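Long-range contacts in fervidolysin (Fervidobacterium pennivorans, PDB 1R6V), which degrades keratin into peptides as a calcium-binding, subtilisin-like serine protease and so lets the bacterium grow on native feathers: residues G309-I314 against R489-D494; R334-S339 against N474-Y479; V468-D473 against G496-F501. The protein carries 1 engineered substitution. All blocks are in the same frame, centred on the assembly; numbering follows the deposited sequence.

Interaction 1 of 3, residues G309-I314 against R489-D494; sequences GYPGVI and RFPHID
H492 O faces G312 and is gripped by two donors: a bridging water and the guanidinium nitrogen R407 NH2. The water oxygen lies 2.8 Å from H492 O and 2.6 Å from G312 O, and it donates to both carbonyls. It therefore joins two backbone oxygens that could not bond to each other directly.

The rest of the contact is packing without direct polar bonds, and it centres on P311. This residue and G312 form the bend of a type II turn from Y310 to V313. The P311 ring packs on residues before and after the corner that the chain turns at H492. P311 CB has two neighbours: it lies 3.8 Å from F490 CD2 and equally close to I493 CG2. The F490 ring and the proline cross obliquely. P311 CG lies 3.7 Å from R489 O, a carbonyl that takes its hydrogen bond from K278 NZ. The same CG packs 4.0 Å from P491 CD, so two proline rings meet here. P491 CG in turn sits 3.6 Å from P311 O.

G312 passes close to the strand, with its CA 3.1 Å from P491 O. A beta carbon at this position would collide with that oxygen. The positive phi of G312 (107°) suits the third position of a type II turn, where a beta carbon would also be jammed against the preceding carbonyl oxygen.

Y478 packs on P311, F490 and I493, while strand 446-455 holds F490, H492 and I493 by backbone bonds. The contact thus joins a loop of the subtilase domain to a strand of the Ig-like domain. Its chemistry is that of a buried domain interface: proline and hydrocarbon surfaces fit against each other and against backbone oxygens, and the polar link runs through a shared water.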
ATOM      1  N   GLY A 309      -4.854   4.202   1.845  1.00 14.58           N
ATOM      2  CA  GLY A 309      -5.450   3.918   0.548  1.00 14.35           C
ATOM      3  C   GLY A 309      -5.685   2.466   0.165  1.00 13.32           C
ATOM      4  O   GLY A 309      -6.236   2.201  -0.908  1.00 13.44           O
ATOM      5  N   TYR A 310      -5.269   1.514   0.996  1.00 12.57           N
ATOM      6  CA  TYR A 310      -5.514   0.105   0.643  1.00 12.52           C
ATOM      7  C   TYR A 310      -6.984  -0.240   0.880  1.00 11.88           C
ATOM      8  O   TYR A 310      -7.559   0.130   1.910  1.00 12.13           O
ATOM      9  CB  TYR A 310      -4.634  -0.825   1.483  1.00 13.57           C
ATOM     10  CG  TYR A 310      -3.153  -0.737   1.145  1.00 10.82           C
ATOM     11  CD1 TYR A 310      -2.197  -0.663   2.158  1.00 12.35           C
ATOM     12  CD2 TYR A 310      -2.713  -0.754  -0.180  1.00 14.37           C
ATOM     13  CE1 TYR A 310      -0.832  -0.600   1.863  1.00 12.38           C
ATOM     14  CE2 TYR A 310      -1.344  -0.694  -0.485  1.00 13.15           C
ATOM     15  CZ  TYR A 310      -0.421  -0.618   0.551  1.00 12.46           C
ATOM     16  OH  TYR A 310       0.924  -0.582   0.261  1.00 13.94           O
ATOM     17  N   PRO A 311      -7.616  -0.961  -0.063  1.00 10.21           N
ATOM     18  CA  PRO A 311      -9.028  -1.305   0.137  1.00 12.50           C
ATOM     19  C   PRO A 311      -9.267  -2.190   1.342  1.00 11.36           C
ATOM     20  O   PRO A 311      -8.479  -3.101   1.619  1.00 12.31           O
ATOM     21  CB  PRO A 311      -9.413  -1.982  -1.178  1.00 12.40           C
ATOM     22  CG  PRO A 311      -8.102  -2.576  -1.673  1.00 14.00           C
ATOM     23  CD  PRO A 311      -7.126  -1.453  -1.362  1.00 11.65           C
ATOM     24  N   GLY A 312     -10.337  -1.889   2.078  1.00 11.66           N
ATOM     25  CA  GLY A 312     -10.698  -2.684   3.231  1.00 11.52           C
ATOM     26  C   GLY A 312     -10.456  -2.063   4.594  1.00 11.35           C
ATOM     27  O   GLY A 312     -11.083  -2.469   5.582  1.00 12.93           O
ATOM     28  N   VAL A 313      -9.528  -1.114   4.672  1.00 10.83           N
ATOM     29  CA  VAL A 313      -9.247  -0.478   5.949  1.00 12.37           C
ATOM     30  C   VAL A 313     -10.383   0.469   6.307  1.00 12.18           C
ATOM     31  O   VAL A 313     -11.190   0.831   5.449  1.00 13.67           O
ATOM     32  CB  VAL A 313      -7.936   0.348   5.922  1.00 12.46           C
ATOM     33  CG1 VAL A 313      -6.787  -0.517   5.445  1.00 13.70           C
ATOM     34  CG2 VAL A 313      -8.094   1.571   5.064  1.00 16.50           C
ATOM     35  N   ILE A 314     -10.457   0.827   7.583  1.00 10.95           N
ATOM     36  CA  ILE A 314     -11.461   1.773   8.058  1.00  8.88           C
ATOM     37  C   ILE A 314     -10.697   3.088   8.217  1.00  9.98           C
ATOM     38  O   ILE A 314      -9.923   3.249   9.164  1.00 10.04           O
ATOM     39  CB  ILE A 314     -12.029   1.377   9.427  1.00 10.58           C
ATOM     40  CG1 ILE A 314     -12.721   0.010   9.338  1.00 11.00           C
ATOM     41  CG2 ILE A 314     -13.003   2.442   9.906  1.00 11.54           C
ATOM     42  CD1 ILE A 314     -13.414  -0.424  10.641  1.00 12.38           C
ATOM     43  N   ARG A 489      -6.615  -7.242  -5.815  1.00 15.60           N
ATOM     44  CA  ARG A 489      -7.528  -7.742  -4.792  1.00 16.18           C
ATOM     45  C   ARG A 489      -8.105  -6.629  -3.956  1.00 14.70           C
ATOM     46  O   ARG A 489      -7.383  -5.728  -3.529  1.00 13.91           O
ATOM     47  CB  ARG A 489      -6.805  -8.713  -3.844  1.00 19.20           C
ATOM     48  CG  ARG A 489      -6.016  -9.817  -4.520  1.00 26.12           C
ATOM     49  CD  ARG A 489      -5.318 -10.690  -3.475  1.00 31.61           C
ATOM     50  NE  ARG A 489      -6.258 -11.564  -2.774  1.00 37.71           N
ATOM     51  CZ  ARG A 489      -5.907 -12.581  -1.989  1.00 40.35           C
ATOM     52  NH1 ARG A 489      -4.623 -12.867  -1.789  1.00 41.84           N
ATOM     53  NH2 ARG A 489      -6.842 -13.326  -1.411  1.00 41.02           N
ATOM     54  N   PHE A 490      -9.409  -6.723  -3.697  1.00 12.83           N
ATOM     55  CA  PHE A 490     -10.117  -5.728  -2.899  1.00 13.57           C
ATOM     56  C   PHE A 490     -10.819  -6.418  -1.732  1.00 12.53           C
ATOM     57  O   PHE A 490     -11.967  -6.817  -1.859  1.00 11.91           O
ATOM     58  CB  PHE A 490     -11.163  -5.017  -3.770  1.00 12.63           C
ATOM     59  CG  PHE A 490     -10.558  -4.213  -4.890  1.00 12.74           C
ATOM     60  CD1 PHE A 490     -10.200  -4.817  -6.091  1.00 11.48           C
ATOM     61  CD2 PHE A 490     -10.324  -2.856  -4.724  1.00 13.27           C
ATOM     62  CE1 PHE A 490      -9.610  -4.077  -7.117  1.00 12.95           C
ATOM     63  CE2 PHE A 490      -9.734  -2.104  -5.740  1.00 13.72           C
ATOM     64  CZ  PHE A 490      -9.378  -2.717  -6.937  1.00 11.45           C
ATOM     65  N   PRO A 491     -10.154  -6.526  -0.574  1.00 11.76           N
ATOM     66  CA  PRO A 491     -10.795  -7.188   0.563  1.00 12.93           C
ATOM     67  C   PRO A 491     -11.738  -6.329   1.374  1.00 12.86           C
ATOM     68  O   PRO A 491     -11.504  -5.135   1.578  1.00 11.38           O
ATOM     69  CB  PRO A 491      -9.616  -7.669   1.405  1.00 15.17           C
ATOM     70  CG  PRO A 491      -8.554  -6.644   1.130  1.00 18.87           C
ATOM     71  CD  PRO A 491      -8.727  -6.251  -0.318  1.00 12.93           C
ATOM     72  N   HIS A 492     -12.819  -6.960   1.813  1.00 11.83           N
ATOM     73  CA  HIS A 492     -13.779  -6.309   2.682  1.00 10.71           C
ATOM     74  C   HIS A 492     -14.275  -4.950   2.236  1.00 10.70           C
ATOM     75  O   HIS A 492     -14.443  -4.061   3.051  1.00 12.32           O
ATOM     76  CB  HIS A 492     -13.157  -6.243   4.076  1.00 12.14           C
ATOM     77  CG  HIS A 492     -12.866  -7.599   4.630  1.00 12.60           C
ATOM     78  ND1 HIS A 492     -13.844  -8.378   5.209  1.00 13.57           N
ATOM     79  CD2 HIS A 492     -11.759  -8.375   4.557  1.00 15.37           C
ATOM     80  CE1 HIS A 492     -13.356  -9.581   5.456  1.00 15.47           C
ATOM     81  NE2 HIS A 492     -12.094  -9.605   5.068  1.00 15.11           N
ATOM     82  N   ILE A 493     -14.540  -4.820   0.941  1.00 11.35           N
ATOM     83  CA  ILE A 493     -15.062  -3.584   0.393  1.00 11.85           C
ATOM     84  C   ILE A 493     -16.595  -3.674   0.322  1.00 12.85           C
ATOM     85  O   ILE A 493     -17.185  -4.741   0.514  1.00 12.95           O
ATOM     86  CB  ILE A 493     -14.528  -3.292  -1.046  1.00 10.87           C
ATOM     87  CG1 ILE A 493     -14.967  -4.383  -2.028  1.00 12.67           C
ATOM     88  CG2 ILE A 493     -12.992  -3.182  -1.019  1.00 11.91           C
ATOM     89  CD1 ILE A 493     -14.817  -3.952  -3.508  1.00 12.87           C
ATOM     90  N   ASP A 494     -17.227  -2.537   0.056  1.00 13.65           N
ATOM     91  CA  ASP A 494     -18.686  -2.480  -0.069  1.00 13.38           C
ATOM     92  C   ASP A 494     -19.212  -3.284  -1.260  1.00 13.53           C
ATOM     93  O   ASP A 494     -18.577  -3.352  -2.324  1.00 12.22           O
ATOM     94  CB  ASP A 494     -19.178  -1.044  -0.332  1.00 14.29           C
ATOM     95  CG  ASP A 494     -19.089  -0.141   0.864  1.00 14.96           C
ATOM     96  OD1 ASP A 494     -18.842  -0.631   1.989  1.00 15.24           O
ATOM     97  OD2 ASP A 494     -19.296   1.089   0.671  1.00 17.00           O
TER
HETATM   98  O   HOH W   1     -13.628  -3.142   5.567  1.00 12.30           O

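Interaction 2 of 3, residues R334-S339 against N474-Y479; sequences RSDGVS and NGSCYY
G337 and S476 bring the two backbones together, their CA atoms 4.7 Å apart, where a type I turn from S335 to V338 meets the loop that leads into strand 478-481. The turn is closed by a bond from V338 N to S335 O.

D336 occupies the second position of this turn and carries the main polar link. Its OD2 accepts a hydrogen bond from C477 N at 2.7 Å. The bond is bent, with an angle of 147° at the hydrogen. The N-H reaches OD2 on the anti side and lies 32° out of the carboxylate plane. The side chain of D336 gets there with CG between its own backbone N and carbonyl carbon (chi1 53°). C477 CB comes within 3.0 Å of the same OD2, so the carboxylate is pressed closely against this residue. C477 SG is further off, 3.8 Å from D336 OD2.

The backbone of D336 takes part too. D336 O receives a CA-H...O contact from S476 CA at 3.0 Å. With OG anti to its backbone N, S476 turns the hydroxyl to G337, 3.4 Å from S476 OG to G337 CA. A water sits 2.6 Å from S476 OG and donates to G337 O, so it bridges the turn and the loop.

Within the subtilase domain, S335 bonds through its backbone to H424, and the D336 side chain also touches that residue.

The arrangement is a beta turn of the subtilase domain docked on the approach to an edge strand of the Ig-like domain. An aspartate that accepts a backbone N-H pins the two parts together at this surface junction.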
ATOM      1  N   ARG A 334      -9.333  15.314   3.054  1.00 38.89           N
ATOM      2  CA  ARG A 334     -10.605  14.985   2.420  1.00 39.92           C
ATOM      3  C   ARG A 334     -10.387  13.884   1.383  1.00 40.15           C
ATOM      4  O   ARG A 334      -9.554  14.020   0.485  1.00 40.81           O
ATOM      5  CB  ARG A 334     -11.191  16.236   1.746  1.00 40.64           C
ATOM      6  CG  ARG A 334     -12.400  15.966   0.857  1.00 42.81           C
ATOM      7  CD  ARG A 334     -13.003  17.251   0.279  1.00 43.94           C
ATOM      8  NE  ARG A 334     -14.155  16.958  -0.577  1.00 46.15           N
ATOM      9  CZ  ARG A 334     -14.988  17.874  -1.064  1.00 46.20           C
ATOM     10  NH1 ARG A 334     -14.805  19.160  -0.783  1.00 47.78           N
ATOM     11  NH2 ARG A 334     -16.005  17.501  -1.831  1.00 46.98           N
ATOM     12  N   SER A 335     -11.140  12.797   1.510  1.00 39.45           N
ATOM     13  CA  SER A 335     -11.018  11.674   0.589  1.00 39.41           C
ATOM     14  C   SER A 335     -12.283  10.827   0.586  1.00 38.52           C
ATOM     15  O   SER A 335     -12.943  10.662   1.611  1.00 38.47           O
ATOM     16  CB  SER A 335      -9.811  10.809   0.967  1.00 39.58           C
ATOM     17  OG  SER A 335      -9.858  10.425   2.333  1.00 43.58           O
ATOM     18  N   ASP A 336     -12.631  10.300  -0.579  1.00 37.47           N
ATOM     19  CA  ASP A 336     -13.821   9.470  -0.691  1.00 36.37           C
ATOM     20  C   ASP A 336     -13.671   8.195   0.129  1.00 34.57           C
ATOM     21  O   ASP A 336     -14.656   7.500   0.375  1.00 34.46           O
ATOM     22  CB  ASP A 336     -14.057   9.081  -2.144  1.00 38.67           C
ATOM     23  CG  ASP A 336     -12.837   8.442  -2.765  1.00 39.31           C
ATOM     24  OD1 ASP A 336     -12.018   9.188  -3.339  1.00 40.40           O
ATOM     25  OD2 ASP A 336     -12.687   7.203  -2.651  1.00 40.10           O
ATOM     26  N   GLY A 337     -12.438   7.893   0.540  1.00 30.92           N
ATOM     27  CA  GLY A 337     -12.176   6.688   1.309  1.00 27.14           C
ATOM     28  C   GLY A 337     -12.510   6.774   2.789  1.00 24.27           C
ATOM     29  O   GLY A 337     -12.499   5.756   3.479  1.00 23.80           O
ATOM     30  N   VAL A 338     -12.818   7.969   3.288  1.00 22.09           N
ATOM     31  CA  VAL A 338     -13.141   8.125   4.706  1.00 19.64           C
ATOM     32  C   VAL A 338     -14.425   7.389   5.068  1.00 20.69           C
ATOM     33  O   VAL A 338     -15.458   7.592   4.424  1.00 20.10           O
ATOM     34  CB  VAL A 338     -13.307   9.620   5.089  1.00 21.88           C
ATOM     35  CG1 VAL A 338     -13.753   9.751   6.537  1.00 20.03           C
ATOM     36  CG2 VAL A 338     -12.002  10.358   4.869  1.00 22.60           C
ATOM     37  N   SER A 339     -14.367   6.540   6.093  1.00 18.10           N
ATOM     38  CA  SER A 339     -15.561   5.804   6.522  1.00 19.62           C
ATOM     39  C   SER A 339     -16.369   6.617   7.529  1.00 16.96           C
ATOM     40  O   SER A 339     -17.565   6.840   7.336  1.00 16.17           O
ATOM     41  CB  SER A 339     -15.186   4.443   7.140  1.00 22.02           C
ATOM     42  OG  SER A 339     -14.369   4.619   8.279  1.00 33.81           O
ATOM     43  N   ASN A 474     -21.250   8.305  -5.205  1.00 32.18           N
ATOM     44  CA  ASN A 474     -21.211   8.476  -3.764  1.00 32.32           C
ATOM     45  C   ASN A 474     -20.618   7.232  -3.128  1.00 30.84           C
ATOM     46  O   ASN A 474     -20.562   6.173  -3.747  1.00 30.46           O
ATOM     47  CB  ASN A 474     -22.616   8.767  -3.198  1.00 34.83           C
ATOM     48  CG  ASN A 474     -23.633   7.677  -3.516  1.00 37.15           C
ATOM     49  OD1 ASN A 474     -24.782   7.734  -3.057  1.00 38.63           O
ATOM     50  ND2 ASN A 474     -23.223   6.685  -4.301  1.00 38.83           N
ATOM     51  N   GLY A 475     -20.166   7.359  -1.890  1.00 29.29           N
ATOM     52  CA  GLY A 475     -19.570   6.214  -1.239  1.00 27.36           C
ATOM     53  C   GLY A 475     -18.089   6.199  -1.549  1.00 26.34           C
ATOM     54  O   GLY A 475     -17.605   6.965  -2.382  1.00 24.98           O
ATOM     55  N   SER A 476     -17.363   5.258  -0.865  1.00 25.01           N
ATOM     56  CA  SER A 476     -15.930   5.154  -1.058  1.00 25.35           C
ATOM     57  C   SER A 476     -15.520   4.559  -2.393  1.00 23.62           C
ATOM     58  O   SER A 476     -16.165   3.644  -2.908  1.00 23.52           O
ATOM     59  CB  SER A 476     -15.315   4.322   0.069  1.00 26.02           C
ATOM     60  OG  SER A 476     -13.921   4.141  -0.146  1.00 29.42           O
ATOM     61  N   CYS A 477     -14.458   5.155  -2.996  1.00 23.25           N
ATOM     62  CA  CYS A 477     -13.916   4.606  -4.225  1.00 21.70           C
ATOM     63  C   CYS A 477     -12.759   3.734  -3.758  1.00 19.87           C
ATOM     64  O   CYS A 477     -12.281   3.893  -2.634  1.00 19.37           O
ATOM     65  CB  CYS A 477     -13.413   5.720  -5.137  1.00 23.63           C
ATOM     66  SG  CYS A 477     -14.785   6.758  -5.769  1.00 29.43           S
ATOM     67  N   TYR A 478     -12.316   2.820  -4.608  1.00 17.70           N
ATOM     68  CA  TYR A 478     -11.216   1.941  -4.236  1.00 16.43           C
ATOM     69  C   TYR A 478     -10.178   1.917  -5.336  1.00 16.12           C
ATOM     70  O   TYR A 478     -10.480   2.198  -6.494  1.00 15.01           O
ATOM     71  CB  TYR A 478     -11.728   0.520  -3.977  1.00 14.31           C
ATOM     72  CG  TYR A 478     -12.748   0.437  -2.852  1.00 14.30           C
ATOM     73  CD1 TYR A 478     -14.097   0.208  -3.128  1.00 15.02           C
ATOM     74  CD2 TYR A 478     -12.358   0.578  -1.519  1.00 13.39           C
ATOM     75  CE1 TYR A 478     -15.042   0.118  -2.096  1.00 12.92           C
ATOM     76  CE2 TYR A 478     -13.289   0.487  -0.476  1.00 12.90           C
ATOM     77  CZ  TYR A 478     -14.628   0.252  -0.780  1.00 12.00           C
ATOM     78  OH  TYR A 478     -15.540   0.126   0.237  1.00 13.18           O
ATOM     79  N   TYR A 479      -8.946   1.575  -4.976  1.00 15.89           N
ATOM     80  CA  TYR A 479      -7.875   1.532  -5.958  1.00 17.90           C
ATOM     81  C   TYR A 479      -6.870   0.452  -5.596  1.00 16.71           C
ATOM     82  O   TYR A 479      -6.601   0.223  -4.421  1.00 18.70           O
ATOM     83  CB  TYR A 479      -7.177   2.898  -6.007  1.00 20.99           C
ATOM     84  CG  TYR A 479      -5.915   2.947  -6.853  1.00 25.45           C
ATOM     85  CD1 TYR A 479      -4.677   2.568  -6.324  1.00 28.04           C
ATOM     86  CD2 TYR A 479      -5.959   3.376  -8.176  1.00 28.87           C
ATOM     87  CE1 TYR A 479      -3.512   2.618  -7.100  1.00 29.01           C
ATOM     88  CE2 TYR A 479      -4.799   3.430  -8.960  1.00 30.10           C
ATOM     89  CZ  TYR A 479      -3.584   3.049  -8.417  1.00 30.20           C
ATOM     90  OH  TYR A 479      -2.449   3.095  -9.201  1.00 32.05           O
TER
HETATM   91  O   HOH W   2     -12.174   3.425   1.661  1.00 35.74           O

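Interaction 3 of 3, residues V468-D473 against G496-F501; sequences VSMMRD and GTYDIF
R472 lies alongside Y498, both side chains pointing the same way. Its CB is 3.9 Å from T497 O. CG comes next, near Y498 CD2, and the chain then runs extended to NE. CD passes beside CD2 and CE2 of the ring. NE reaches Y498 CE2 at 3.4 Å and donates to S476 O. The same CE2 lies over one face of the guanidinium, offset toward its rim; the guanidinium and ring planes are 35° apart. At the tip, NH2 makes a salt bridge with D494 OD2. A water in the guanidinium plane accepts from NH1 and donates to T497 O at 2.7 Å. An alanine here would probably leave D494 OD2 without this charged mate and S476 O without its donor, and open a gap beside the Y498 ring.

Residues 468-471 and 496-501 are neighbouring antiparallel strands in a four-stranded sheet of the Ig-like domain; R472 lies just past the first. S469 with F501 and M471 with D499 are hydrogen-bonded pairs. S469 N to F501 O, at 2.8 Å, is almost straight (176°). M470 with I500 is the non-hydrogen-bonded pair between them.

M470 CE sits over the centre of the Y498 ring, 3.8 Å from its centroid, a CH-pi contact. It lies opposite R472 NE across the ring plane. The bend at chi3 of M470 (63°) puts CE there. Y498 OH bonds to D494 O. On the other sheet face, the M471 and F501 side chains cross at about a right angle, with M471 SD 3.5 Å from F501 CD1, a Met-aromatic contact.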
ATOM      1  N   VAL A 468      -6.387  -0.346 -11.242  1.00 18.85           N
ATOM      2  CA  VAL A 468      -7.802  -0.696 -11.224  1.00 18.15           C
ATOM      3  C   VAL A 468      -8.467   0.277 -10.273  1.00 17.85           C
ATOM      4  O   VAL A 468      -8.180   0.314  -9.071  1.00 16.07           O
ATOM      5  CB  VAL A 468      -8.038  -2.146 -10.751  1.00 18.65           C
ATOM      6  CG1 VAL A 468      -9.548  -2.446 -10.714  1.00 18.10           C
ATOM      7  CG2 VAL A 468      -7.353  -3.119 -11.695  1.00 20.74           C
ATOM      8  N   SER A 469      -9.368   1.072 -10.836  1.00 16.85           N
ATOM      9  CA  SER A 469     -10.063   2.100 -10.090  1.00 18.04           C
ATOM     10  C   SER A 469     -11.554   1.791 -10.032  1.00 17.62           C
ATOM     11  O   SER A 469     -12.185   1.640 -11.071  1.00 17.91           O
ATOM     12  CB  SER A 469      -9.824   3.434 -10.807  1.00 20.43           C
ATOM     13  OG  SER A 469     -10.346   4.527 -10.092  1.00 22.65           O
ATOM     14  N   MET A 470     -12.111   1.670  -8.825  1.00 16.01           N
ATOM     15  CA  MET A 470     -13.546   1.390  -8.679  1.00 17.58           C
ATOM     16  C   MET A 470     -14.163   2.705  -8.235  1.00 17.50           C
ATOM     17  O   MET A 470     -13.976   3.133  -7.106  1.00 15.56           O
ATOM     18  CB  MET A 470     -13.783   0.291  -7.632  1.00 14.93           C
ATOM     19  CG  MET A 470     -13.021  -1.009  -7.922  1.00 14.65           C
ATOM     20  SD  MET A 470     -13.244  -2.337  -6.682  1.00  6.55           S
ATOM     21  CE  MET A 470     -15.122  -2.663  -6.868  1.00 13.32           C
ATOM     22  N   MET A 471     -14.894   3.343  -9.143  1.00 19.37           N
ATOM     23  CA  MET A 471     -15.474   4.644  -8.873  1.00 21.54           C
ATOM     24  C   MET A 471     -16.995   4.626  -8.834  1.00 22.50           C
ATOM     25  O   MET A 471     -17.634   3.741  -9.405  1.00 23.99           O
ATOM     26  CB  MET A 471     -15.007   5.624  -9.955  1.00 22.45           C
ATOM     27  CG  MET A 471     -13.522   5.492 -10.308  1.00 25.20           C
ATOM     28  SD  MET A 471     -12.936   6.689 -11.592  1.00 25.05           S
ATOM     29  CE  MET A 471     -12.473   8.016 -10.509  1.00 28.23           C
ATOM     30  N   ARG A 472     -17.555   5.609  -8.152  1.00 24.73           N
ATOM     31  CA  ARG A 472     -19.005   5.755  -8.051  1.00 26.63           C
ATOM     32  C   ARG A 472     -19.308   7.166  -7.576  1.00 27.25           C
ATOM     33  O   ARG A 472     -18.457   7.818  -6.978  1.00 24.85           O
ATOM     34  CB  ARG A 472     -19.585   4.718  -7.091  1.00 27.34           C
ATOM     35  CG  ARG A 472     -18.801   4.557  -5.811  1.00 26.83           C
ATOM     36  CD  ARG A 472     -19.446   3.513  -4.927  1.00 25.77           C
ATOM     37  NE  ARG A 472     -18.667   3.269  -3.722  1.00 22.93           N
ATOM     38  CZ  ARG A 472     -19.086   2.523  -2.710  1.00 23.96           C
ATOM     39  NH1 ARG A 472     -20.283   1.951  -2.760  1.00 24.26           N
ATOM     40  NH2 ARG A 472     -18.303   2.343  -1.656  1.00 22.97           N
ATOM     41  N   ASP A 473     -20.521   7.634  -7.857  1.00 28.42           N
ATOM     42  CA  ASP A 473     -20.953   8.985  -7.502  1.00 31.84           C
ATOM     43  C   ASP A 473     -20.886   9.288  -6.017  1.00 32.61           C
ATOM     44  O   ASP A 473     -20.538  10.401  -5.613  1.00 34.75           O
ATOM     45  CB  ASP A 473     -22.385   9.219  -7.989  1.00 32.11           C
ATOM     46  CG  ASP A 473     -22.489   9.262  -9.492  1.00 34.76           C
ATOM     47  OD1 ASP A 473     -23.620   9.407  -9.997  1.00 35.09           O
ATOM     48  OD2 ASP A 473     -21.443   9.153 -10.169  1.00 36.05           O
ATOM     49  N   GLY A 496     -22.195  -3.481  -4.125  1.00 16.27           N
ATOM     50  CA  GLY A 496     -22.897  -2.398  -4.788  1.00 16.47           C
ATOM     51  C   GLY A 496     -22.457  -2.177  -6.223  1.00 16.64           C
ATOM     52  O   GLY A 496     -21.699  -2.966  -6.791  1.00 14.79           O
ATOM     53  N   THR A 497     -22.914  -1.075  -6.801  1.00 17.48           N
ATOM     54  CA  THR A 497     -22.611  -0.743  -8.189  1.00 17.73           C
ATOM     55  C   THR A 497     -21.455   0.240  -8.324  1.00 17.58           C
ATOM     56  O   THR A 497     -21.419   1.284  -7.664  1.00 17.92           O
ATOM     57  CB  THR A 497     -23.871  -0.148  -8.871  1.00 19.69           C
ATOM     58  OG1 THR A 497     -24.972  -1.065  -8.728  1.00 19.53           O
ATOM     59  CG2 THR A 497     -23.609   0.106 -10.340  1.00 19.62           C
ATOM     60  N   TYR A 498     -20.505  -0.112  -9.190  1.00 18.20           N
ATOM     61  CA  TYR A 498     -19.329   0.706  -9.446  1.00 17.01           C
ATOM     62  C   TYR A 498     -19.035   0.850 -10.920  1.00 16.94           C
ATOM     63  O   TYR A 498     -19.410   0.006 -11.719  1.00 18.58           O
ATOM     64  CB  TYR A 498     -18.065   0.070  -8.881  1.00 17.22           C
ATOM     65  CG  TYR A 498     -18.062  -0.165  -7.402  1.00 14.96           C
ATOM     66  CD1 TYR A 498     -18.689  -1.279  -6.860  1.00 15.60           C
ATOM     67  CD2 TYR A 498     -17.382   0.706  -6.545  1.00 18.05           C
ATOM     68  CE1 TYR A 498     -18.629  -1.528  -5.498  1.00 15.46           C
ATOM     69  CE2 TYR A 498     -17.316   0.466  -5.186  1.00 16.44           C
ATOM     70  CZ  TYR A 498     -17.941  -0.658  -4.675  1.00 17.03           C
ATOM     71  OH  TYR A 498     -17.835  -0.927  -3.339  1.00 17.39           O
ATOM     72  N   ASP A 499     -18.299   1.898 -11.209  1.00 18.72           N
ATOM     73  CA  ASP A 499     -17.826   2.118 -12.560  1.00 19.71           C
ATOM     74  C   ASP A 499     -16.365   1.744 -12.358  1.00 17.74           C
ATOM     75  O   ASP A 499     -15.663   2.394 -11.599  1.00 18.37           O
ATOM     76  CB  ASP A 499     -17.938   3.580 -12.965  1.00 20.94           C
ATOM     77  CG  ASP A 499     -19.358   3.977 -13.287  1.00 24.22           C
ATOM     78  OD1 ASP A 499     -20.201   3.075 -13.498  1.00 25.23           O
ATOM     79  OD2 ASP A 499     -19.626   5.188 -13.342  1.00 26.85           O
ATOM     80  N   ILE A 500     -15.940   0.714 -13.037  1.00 18.03           N
ATOM     81  CA  ILE A 500     -14.578   0.214 -12.873  1.00 18.49           C
ATOM     82  C   ILE A 500     -13.722   0.511 -14.095  1.00 19.17           C
ATOM     83  O   ILE A 500     -14.069   0.120 -15.211  1.00 21.40           O
ATOM     84  CB  ILE A 500     -14.605  -1.315 -12.607  1.00 16.45           C
ATOM     85  CG1 ILE A 500     -15.423  -1.611 -11.344  1.00 16.93           C
ATOM     86  CG2 ILE A 500     -13.185  -1.836 -12.399  1.00 17.33           C
ATOM     87  CD1 ILE A 500     -15.574  -3.099 -11.024  1.00 18.49           C
ATOM     88  N   PHE A 501     -12.609   1.208 -13.871  1.00 19.90           N
ATOM     89  CA  PHE A 501     -11.678   1.572 -14.938  1.00 20.72           C
ATOM     90  C   PHE A 501     -10.356   0.855 -14.720  1.00 20.06           C
ATOM     91  O   PHE A 501      -9.839   0.830 -13.613  1.00 17.58           O
ATOM     92  CB  PHE A 501     -11.467   3.087 -14.957  1.00 24.01           C
ATOM     93  CG  PHE A 501     -12.745   3.864 -15.115  1.00 28.72           C
ATOM     94  CD1 PHE A 501     -13.535   4.164 -14.007  1.00 30.85           C
ATOM     95  CD2 PHE A 501     -13.180   4.261 -16.376  1.00 30.73           C
ATOM     96  CE1 PHE A 501     -14.739   4.849 -14.154  1.00 29.64           C
ATOM     97  CE2 PHE A 501     -14.384   4.946 -16.531  1.00 31.68           C
ATOM     98  CZ  PHE A 501     -15.163   5.239 -15.420  1.00 31.75           C
TER
HETATM   99  O   HOH W   3     -22.282   2.276  -5.349  1.00 27.11           O

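Overall arrangement
From the N terminus, the chain first gives 309-314 and 334-339, both in the subtilase domain. It then enters the Ig-like domain, where 468-473 leads straight into 474-479. The return of 474-479 to 334-339 closes interaction 2. The next strand reaches 309-314 and closes interaction 1, so interaction 2 is nested inside interaction 1. Last comes 496-501, which closes interaction 3 on 468-473. This short loop crosses both of the others. Interactions 1 and 2 join the two domains, while interaction 3 lies within the Ig-like domain. Y478 bonds through its backbone to M470, and its hydroxyl probably bonds to the backbone N of D494, linking the three contacts.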